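Local coordinates for uncharacterized protein (PDB 5V00) that is of unknown biochemical function but is a bicupin protein involved in histidine utilization in Pseudomonas, at residues F45-S50 with A142-V147; F116-S121 with A127-V132; K155-K160 with L167-N172. All blocks are in the same frame, centred on the assembly; numbering follows the deposited sequence.

The three contacts trace a path from the seam between the two cupin units into the second of them. Interactions 1 and 2 join the sheet holding strands 47-54 and 113-120, neighbours in the N-terminal half, to the sheet holding strands 144-149 and 125-132, and so pack the two units together. Their centres lie about 8 Å apart, and along the chain interaction 2 is nested within the loop that interaction 1 closes. Interaction 3 comes last, its centre about 13 Å from that of interaction 1 and about 16 Å from that of interaction 2. It forms part of the second unit's core, where strand 166-170, hydrogen-bonded to strand 144-149, faces a hairpin of the opposing sheet.

Interaction 1 of 3, residues F45-S50 with A142-V147; sequences FGWRLS and AQTVLV
Trp47 lays the six-membered part of its indole against Thr144 and Leu146, meeting the two side chains obliquely and from the opposite direction. CZ2 of Trp47 touches CG2 of Thr144 at 4.1 Å, while CZ3 of Trp47 lies 4.0 Å from CD1 of Leu146, so neighbouring parts of one ring rest on two successive inward-pointing residues of strand 144-149. A first torsion of 65°, with CG between the backbone N and the carbonyl carbon, carries this ring across toward that strand. At Thr144 a chi1 of -61° sets the methyl, rather than the hydroxyl, against the ring.

Leu146 CD1 is the methyl common to both leucine contacts: besides the tryptophan it meets CD2 of Leu49 at 4.1 Å, the two leucines reaching toward each other tip to tip. The packing is therefore wholly apolar, made by carbon atoms of four buried side chains, and with only 160 Å² buried these residues form one part of a larger core.

The two strand segments run nearly in the same direction, 12° apart, yet their axes stay 11.0 Å from each other. This is the face-to-face spacing of stacked sheets, here at the interface between the N-terminal and C-terminal cupin units of the bicupin. The tryptophan also meets Tyr125 edge-to-face and touches Leu189 and Gln168, and Leu49 adds Ile187 and Cys166. Strand 47-54, lying between strands 29-36 and 113-120 in its own sheet, thus packs onto strand 144-149, which is flanked by strands 166-170 and 184-191 in the facing one.

Interaction 2 of 3, residues F116-S121 with A127-V132; sequences FNLIYS and ARLQWV. With FMT (formic acid), chain I.
Tyr120 and Ala127 open a row of three side-chain pairs by which two antiparallel cupin sheets pack face to face, joining the two halves of the bicupin. Tyr120, Leu118 and Phe116 point across to strand 127-132, which runs back after a short connection; Ala127 and Leu129 point to meet them, and the indole end of Trp131 swings in to complete the row. The CA atoms of Tyr120 and Ala127 are 7.9 Å apart and those of Phe116 and Trp131 11.3 Å, so the sheets splay toward the Phe116 end.

The row begins with a CH-pi contact. CB of Ala127 sits 3.6 Å from the centroid of the Tyr120 ring, 14° off its normal and thus squarely over one face. A chi1 of 69° turns the ring broadside to the methyl. With an alanine at Tyr120, the Ala127 methyl would probably lose the ring face that covers it, and a gap would be likely to open where the sheets come closest.

Aliphatic packing follows: CD2 of Leu118 touches CD1 of Leu129 at 4.0 Å as the two leucines slide past each other.

The aromatic pair is Phe116 and Trp131, with CD2 of Phe116 3.8 Å from CZ2 of Trp131 and ring planes at 77°, an oblique meeting at the wider end. NE1 of Trp131 is hydrogen-bonded to Thr71 OG1, and Phe116 stacks on Phe148.

Arg128 and Asn117, whose side chains point away from the contact, make polar bonds on the far sides of the two strands. NH1 and NH2 of Arg128 grip Gln130 OE1 together, the oxygen lying in the guanidinium plane. Beyond strand 116-120, a formic acid molecule, probably from the crystallisation liquor, is hydrogen-bonded by Arg68 NH2, and Asn117 ND2 donates to its O1 at 3.1 Å.

Interaction 3 of 3, residues K155-K160 with L167-N172; sequences KVLGEK and LQVDGN
Asp170 OD1 is gripped by two groups, the amide of Gln168 and the hydroxyl of Thr144. NE2 of Gln168 donates to OD1 of Asp170 over 2.8 Å with an N-H...O angle of 157°, reaching the oxygen on its syn side but well out of the carboxylate plane. The other end of that amide is held too, since Gln168 OE1 is hydrogen-bonded to Trp14 NE1 and Thr35 OG1, which fixes the rotation of the group.

The alternate residues of strand 167-170, Leu167 and Val169, point the other way and meet the hairpin at 155-160. Leu167 carries most of the contact. Its CD1 lies 4.0 Å from CG1 of Val156, the side chains approaching tip to tip, and 4.0 Å from CG of Glu159, which crosses at about a right angle. A bend at chi2 (-60°) then leads the Glu159 carboxylate away, leaving the aliphatic part of that side chain against the leucine. The glutamate also packs on Ala38 of the second subunit.

Leu157, at the first corner of the turn, crosses both strand residues at about a right angle, its CD1 3.8 Å from CG2 of Val169 and 4.1 Å from CD2 of Leu167.

The hairpin is closed by a type I' turn from Val156 to Glu159. Glu159 N donates to Val156 O at 2.9 Å, and Val156 N donates back to Glu159 O at 3.1 Å. Leu157 and Gly158 both take the positive phi that such a turn requires. A tight two-residue beta hairpin of one sheet, its apolar side chains packed on a strand of the opposing sheet, is here part of the double-sheeted beta-barrel of the C-terminal cupin unit.

Interaction 1 of 3, residues F45-S50 with A142-V147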
# COMPACT_ATOMS: atom_id res chain seq x y z
N PHE B 45 8.91 -11.93 9.09
CA PHE B 45 8.47 -11.10 7.88
C PHE B 45 9.66 -10.85 7.00
O PHE B 45 10.79 -11.29 7.35
CB PHE B 45 7.80 -9.81 8.25
CG PHE B 45 8.73 -8.84 8.98
CD1 PHE B 45 8.88 -8.93 10.36
CD2 PHE B 45 9.50 -7.90 8.29
CE1 PHE B 45 9.72 -8.04 11.06
CE2 PHE B 45 10.34 -7.03 8.98
CZ PHE B 45 10.46 -7.10 10.36
N GLY B 46 9.47 -10.37 5.76
CA GLY B 46 10.60 -10.37 4.94
C GLY B 46 11.33 -8.98 4.97
O GLY B 46 12.56 -8.89 5.13
N TRP B 47 10.58 -7.91 4.71
CA TRP B 47 11.09 -6.52 4.70
C TRP B 47 9.95 -5.56 4.85
O TRP B 47 8.78 -5.87 4.53
CB TRP B 47 11.90 -6.21 3.44
CG TRP B 47 11.13 -6.25 2.16
CD1 TRP B 47 11.17 -7.23 1.24
CD2 TRP B 47 10.35 -5.21 1.58
NE1 TRP B 47 10.32 -6.95 0.21
CE2 TRP B 47 9.81 -5.71 0.41
CE3 TRP B 47 9.94 -3.97 2.01
CZ2 TRP B 47 8.99 -4.92 -0.39
CZ3 TRP B 47 9.15 -3.18 1.19
CH2 TRP B 47 8.67 -3.69 0.03
N ARG B 48 10.23 -4.40 5.46
CA ARG B 48 9.26 -3.44 5.74
C ARG B 48 9.88 -2.05 5.61
O ARG B 48 11.00 -1.86 6.00
CB ARG B 48 8.64 -3.64 7.15
CG ARG B 48 7.87 -4.95 7.38
CD ARG B 48 7.21 -5.11 8.77
NE ARG B 48 6.52 -6.41 8.76
CZ ARG B 48 5.82 -6.90 9.78
NH1 ARG B 48 5.69 -6.20 10.90
NH2 ARG B 48 5.19 -8.05 9.67
N LEU B 49 9.13 -1.12 5.05
CA LEU B 49 9.55 0.29 4.91
C LEU B 49 8.56 1.12 5.67
O LEU B 49 7.32 0.94 5.53
CB LEU B 49 9.53 0.70 3.44
CG LEU B 49 10.46 1.76 3.01
CD1 LEU B 49 11.91 1.28 3.20
CD2 LEU B 49 10.21 2.07 1.52
N SER B 50 9.03 2.11 6.45
CA SER B 50 8.16 2.94 7.27
C SER B 50 8.80 4.28 7.60
O SER B 50 9.97 4.47 7.37
CB SER B 50 7.78 2.21 8.58
OG SER B 50 8.91 1.94 9.40
N ALA B 142 16.99 -6.49 -9.73
CA ALA B 142 16.35 -6.71 -8.46
C ALA B 142 14.83 -6.88 -8.66
O ALA B 142 14.21 -6.27 -9.56
CB ALA B 142 16.58 -5.57 -7.51
N GLN B 143 14.26 -7.75 -7.83
CA GLN B 143 12.84 -8.01 -7.98
C GLN B 143 11.96 -6.84 -7.56
O GLN B 143 10.88 -6.60 -8.19
CB GLN B 143 12.41 -9.18 -7.11
CG GLN B 143 12.94 -10.52 -7.44
CD GLN B 143 12.63 -11.52 -6.24
OE1 GLN B 143 12.14 -11.16 -5.04
NE2 GLN B 143 12.93 -12.78 -6.54
N THR B 144 12.39 -6.12 -6.53
CA THR B 144 11.65 -4.94 -6.06
C THR B 144 12.59 -3.75 -5.98
O THR B 144 13.70 -3.84 -5.49
CB THR B 144 11.07 -5.21 -4.66
OG1 THR B 144 10.17 -6.30 -4.75
CG2 THR B 144 10.34 -3.99 -4.11
N VAL B 145 12.15 -2.67 -6.53
CA VAL B 145 12.87 -1.40 -6.49
C VAL B 145 12.00 -0.35 -5.88
O VAL B 145 10.84 -0.15 -6.31
CB VAL B 145 13.39 -0.94 -7.90
CG1 VAL B 145 14.16 0.38 -7.73
CG2 VAL B 145 14.25 -2.00 -8.53
N LEU B 146 12.53 0.41 -4.93
CA LEU B 146 11.79 1.39 -4.19
C LEU B 146 12.51 2.75 -4.34
O LEU B 146 13.78 2.80 -4.26
CB LEU B 146 11.67 1.06 -2.68
CG LEU B 146 10.96 -0.27 -2.46
CD1 LEU B 146 11.43 -0.79 -1.09
CD2 LEU B 146 9.47 0.02 -2.38
N VAL B 147 11.75 3.79 -4.55
CA VAL B 147 12.26 5.17 -4.67
C VAL B 147 11.50 6.04 -3.72
O VAL B 147 10.34 6.33 -3.95
CB VAL B 147 12.21 5.75 -6.11
CG1 VAL B 147 12.82 7.11 -6.18
CG2 VAL B 147 12.93 4.85 -7.10

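Interaction 2 of 3, residues F116-S121 with A127-V132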
# COMPACT_ATOMS: atom_id res chain seq x y z
N PHE B 116 13.41 7.64 8.27
CA PHE B 116 13.02 6.66 7.21
C PHE B 116 13.64 5.35 7.55
O PHE B 116 14.87 5.26 7.72
CB PHE B 116 13.47 7.20 5.85
CG PHE B 116 13.22 6.28 4.73
CD1 PHE B 116 11.93 5.94 4.37
CD2 PHE B 116 14.27 5.77 4.02
CE1 PHE B 116 11.74 5.10 3.27
CE2 PHE B 116 14.09 4.89 2.94
CZ PHE B 116 12.78 4.62 2.52
N ASN B 117 12.81 4.31 7.76
CA ASN B 117 13.24 3.01 8.25
C ASN B 117 13.11 1.88 7.23
O ASN B 117 11.99 1.64 6.75
CB ASN B 117 12.35 2.60 9.43
CG ASN B 117 12.69 3.35 10.78
OD1 ASN B 117 13.57 4.21 10.85
ND2 ASN B 117 11.96 2.98 11.85
N LEU B 118 14.22 1.21 6.94
CA LEU B 118 14.22 -0.08 6.28
C LEU B 118 14.53 -1.15 7.28
O LEU B 118 15.54 -1.04 8.03
CB LEU B 118 15.24 -0.13 5.16
CG LEU B 118 15.56 -1.43 4.54
CD1 LEU B 118 14.33 -1.97 3.84
CD2 LEU B 118 16.70 -1.32 3.59
N ILE B 119 13.76 -2.22 7.30
CA ILE B 119 14.18 -3.42 8.00
C ILE B 119 13.97 -4.64 7.13
O ILE B 119 12.93 -4.71 6.40
CB ILE B 119 13.43 -3.53 9.32
CG1 ILE B 119 13.85 -4.77 10.11
CG2 ILE B 119 11.91 -3.57 9.12
CD1 ILE B 119 13.32 -4.76 11.53
N TYR B 120 14.93 -5.55 7.12
CA TYR B 120 14.78 -6.78 6.32
C TYR B 120 15.45 -7.96 6.98
O TYR B 120 16.37 -7.79 7.78
CB TYR B 120 15.33 -6.61 4.90
CG TYR B 120 16.83 -6.46 4.82
CD1 TYR B 120 17.46 -5.22 4.98
CD2 TYR B 120 17.61 -7.53 4.56
CE1 TYR B 120 18.84 -5.13 5.03
CE2 TYR B 120 18.99 -7.45 4.48
CZ TYR B 120 19.61 -6.21 4.74
OH TYR B 120 20.97 -6.11 4.72
N SER B 121 15.01 -9.15 6.59
CA SER B 121 15.63 -10.43 7.01
C SER B 121 16.75 -10.79 6.06
O SER B 121 16.49 -11.09 4.89
CB SER B 121 14.58 -11.58 6.99
OG SER B 121 15.25 -12.79 7.02
N ALA B 127 19.62 -7.05 -0.34
CA ALA B 127 19.21 -5.66 -0.15
C ALA B 127 20.31 -4.73 -0.63
O ALA B 127 21.52 -5.02 -0.53
CB ALA B 127 18.91 -5.37 1.33
N ARG B 128 19.89 -3.53 -1.01
CA ARG B 128 20.75 -2.41 -1.31
C ARG B 128 20.01 -1.15 -0.95
O ARG B 128 18.79 -1.02 -1.12
CB ARG B 128 21.12 -2.35 -2.81
CG ARG B 128 22.23 -1.37 -3.19
CD ARG B 128 22.51 -1.36 -4.68
NE ARG B 128 23.64 -0.55 -5.03
CZ ARG B 128 23.66 0.76 -5.09
NH1 ARG B 128 22.59 1.50 -4.89
NH2 ARG B 128 24.79 1.32 -5.42
N LEU B 129 20.76 -0.16 -0.44
CA LEU B 129 20.18 1.13 -0.15
C LEU B 129 21.18 2.23 -0.49
O LEU B 129 22.34 2.10 -0.15
CB LEU B 129 19.83 1.21 1.38
CG LEU B 129 19.26 2.53 1.89
CD1 LEU B 129 18.21 2.34 3.00
CD2 LEU B 129 20.29 3.51 2.30
N GLN B 130 20.73 3.32 -1.12
CA GLN B 130 21.60 4.45 -1.41
C GLN B 130 20.80 5.75 -1.52
O GLN B 130 19.84 5.84 -2.29
CB GLN B 130 22.30 4.16 -2.71
CG GLN B 130 23.25 5.29 -3.14
CD GLN B 130 24.00 4.99 -4.41
OE1 GLN B 130 23.72 4.04 -5.12
NE2 GLN B 130 24.94 5.89 -4.75
N TRP B 131 21.18 6.77 -0.78
CA TRP B 131 20.66 8.13 -0.95
C TRP B 131 21.39 8.81 -2.10
O TRP B 131 22.65 8.71 -2.21
CB TRP B 131 20.83 8.91 0.34
CG TRP B 131 19.92 8.49 1.42
CD1 TRP B 131 20.15 7.59 2.40
CD2 TRP B 131 18.61 8.98 1.63
NE1 TRP B 131 19.06 7.47 3.21
CE2 TRP B 131 18.09 8.32 2.75
CE3 TRP B 131 17.79 9.85 0.91
CZ2 TRP B 131 16.78 8.53 3.23
CZ3 TRP B 131 16.49 10.12 1.42
CH2 TRP B 131 15.99 9.39 2.54
N VAL B 132 20.62 9.46 -2.98
CA VAL B 132 21.15 10.07 -4.21
C VAL B 132 20.56 11.44 -4.44
O VAL B 132 19.59 11.85 -3.76
CB VAL B 132 20.96 9.17 -5.46
CG1 VAL B 132 21.61 7.82 -5.32
CG2 VAL B 132 19.49 9.10 -5.81
C FMT I . 12.61 2.97 16.01
O1 FMT I . 12.87 3.30 14.82
O2 FMT I . 12.60 1.66 16.35

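Interaction 3 of 3, residues K155-K160 with L167-N172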
# COMPACT_ATOMS: atom_id res chain seq x y z
N LYS B 155 11.42 12.82 -10.10
CA LYS B 155 10.91 12.21 -11.33
C LYS B 155 11.49 10.85 -11.56
O LYS B 155 12.70 10.70 -11.54
CB LYS B 155 11.28 13.10 -12.53
CG LYS B 155 10.68 14.52 -12.48
CD LYS B 155 11.18 15.37 -13.65
CE LYS B 155 10.25 15.39 -14.80
NZ LYS B 155 10.98 15.72 -16.08
N VAL B 156 10.63 9.87 -11.79
CA VAL B 156 11.05 8.51 -11.97
C VAL B 156 9.94 7.73 -12.64
O VAL B 156 8.77 7.76 -12.21
CB VAL B 156 11.49 7.83 -10.66
CG1 VAL B 156 10.44 8.01 -9.55
CG2 VAL B 156 11.88 6.37 -10.89
N LEU B 157 10.29 7.08 -13.75
CA LEU B 157 9.39 6.20 -14.49
C LEU B 157 8.08 6.86 -14.86
O LEU B 157 7.04 6.25 -14.80
CB LEU B 157 9.18 4.91 -13.74
CG LEU B 157 10.37 3.96 -13.70
CD1 LEU B 157 10.33 2.90 -12.64
CD2 LEU B 157 10.65 3.37 -15.09
N GLY B 158 8.12 8.13 -15.22
CA GLY B 158 6.99 8.88 -15.63
C GLY B 158 6.12 9.43 -14.54
O GLY B 158 5.11 10.06 -14.85
N GLU B 159 6.51 9.22 -13.27
CA GLU B 159 5.77 9.69 -12.11
C GLU B 159 6.54 10.82 -11.47
O GLU B 159 7.78 11.01 -11.70
CB GLU B 159 5.54 8.55 -11.16
CG GLU B 159 4.81 7.37 -11.71
CD GLU B 159 3.40 7.66 -12.23
OE1 GLU B 159 2.81 8.66 -11.87
OE2 GLU B 159 2.95 6.80 -13.01
N LYS B 160 5.82 11.60 -10.70
CA LYS B 160 6.35 12.67 -9.93
C LYS B 160 6.01 12.46 -8.46
O LYS B 160 4.84 12.44 -8.04
CB LYS B 160 5.77 14.00 -10.41
CG LYS B 160 6.21 14.35 -11.82
CD LYS B 160 5.68 15.74 -12.19
CE LYS B 160 6.24 16.12 -13.56
NZ LYS B 160 5.74 17.46 -13.99
N LEU B 167 7.76 5.36 -4.87
CA LEU B 167 7.46 4.53 -6.00
C LEU B 167 8.01 3.16 -5.75
O LEU B 167 9.09 3.00 -5.13
CB LEU B 167 8.09 5.14 -7.23
CG LEU B 167 7.81 4.39 -8.51
CD1 LEU B 167 7.50 5.31 -9.66
CD2 LEU B 167 8.91 3.42 -8.84
N GLN B 168 7.25 2.13 -6.13
CA GLN B 168 7.64 0.73 -5.98
C GLN B 168 7.47 -0.01 -7.31
O GLN B 168 6.40 0.06 -7.92
CB GLN B 168 6.83 0.03 -4.94
CG GLN B 168 7.12 -1.44 -4.75
CD GLN B 168 6.48 -2.05 -3.49
OE1 GLN B 168 6.02 -1.34 -2.60
NE2 GLN B 168 6.61 -3.36 -3.35
N VAL B 169 8.54 -0.67 -7.75
CA VAL B 169 8.46 -1.57 -8.90
C VAL B 169 8.48 -2.95 -8.28
O VAL B 169 9.33 -3.31 -7.40
CB VAL B 169 9.63 -1.44 -9.88
CG1 VAL B 169 9.45 -2.49 -11.01
CG2 VAL B 169 9.81 -0.07 -10.33
N ASP B 170 7.58 -3.83 -8.69
CA ASP B 170 7.50 -5.23 -8.15
C ASP B 170 7.52 -6.21 -9.31
O ASP B 170 7.18 -5.87 -10.42
CB ASP B 170 6.18 -5.53 -7.48
CG ASP B 170 6.10 -5.10 -6.06
OD1 ASP B 170 7.08 -5.29 -5.29
OD2 ASP B 170 4.92 -4.70 -5.71
N GLY B 171 7.91 -7.43 -8.99
CA GLY B 171 7.90 -8.52 -10.00
C GLY B 171 8.80 -8.36 -11.17
O GLY B 171 8.58 -8.87 -12.25
N ASN B 172 9.90 -7.65 -10.99
CA ASN B 172 10.82 -7.52 -12.10
C ASN B 172 11.56 -8.81 -12.34
O ASN B 172 12.02 -9.45 -11.34
CB ASN B 172 11.83 -6.44 -11.75
CG ASN B 172 12.88 -6.30 -12.79
OD1 ASN B 172 12.50 -6.13 -13.97
ND2 ASN B 172 14.17 -6.17 -12.38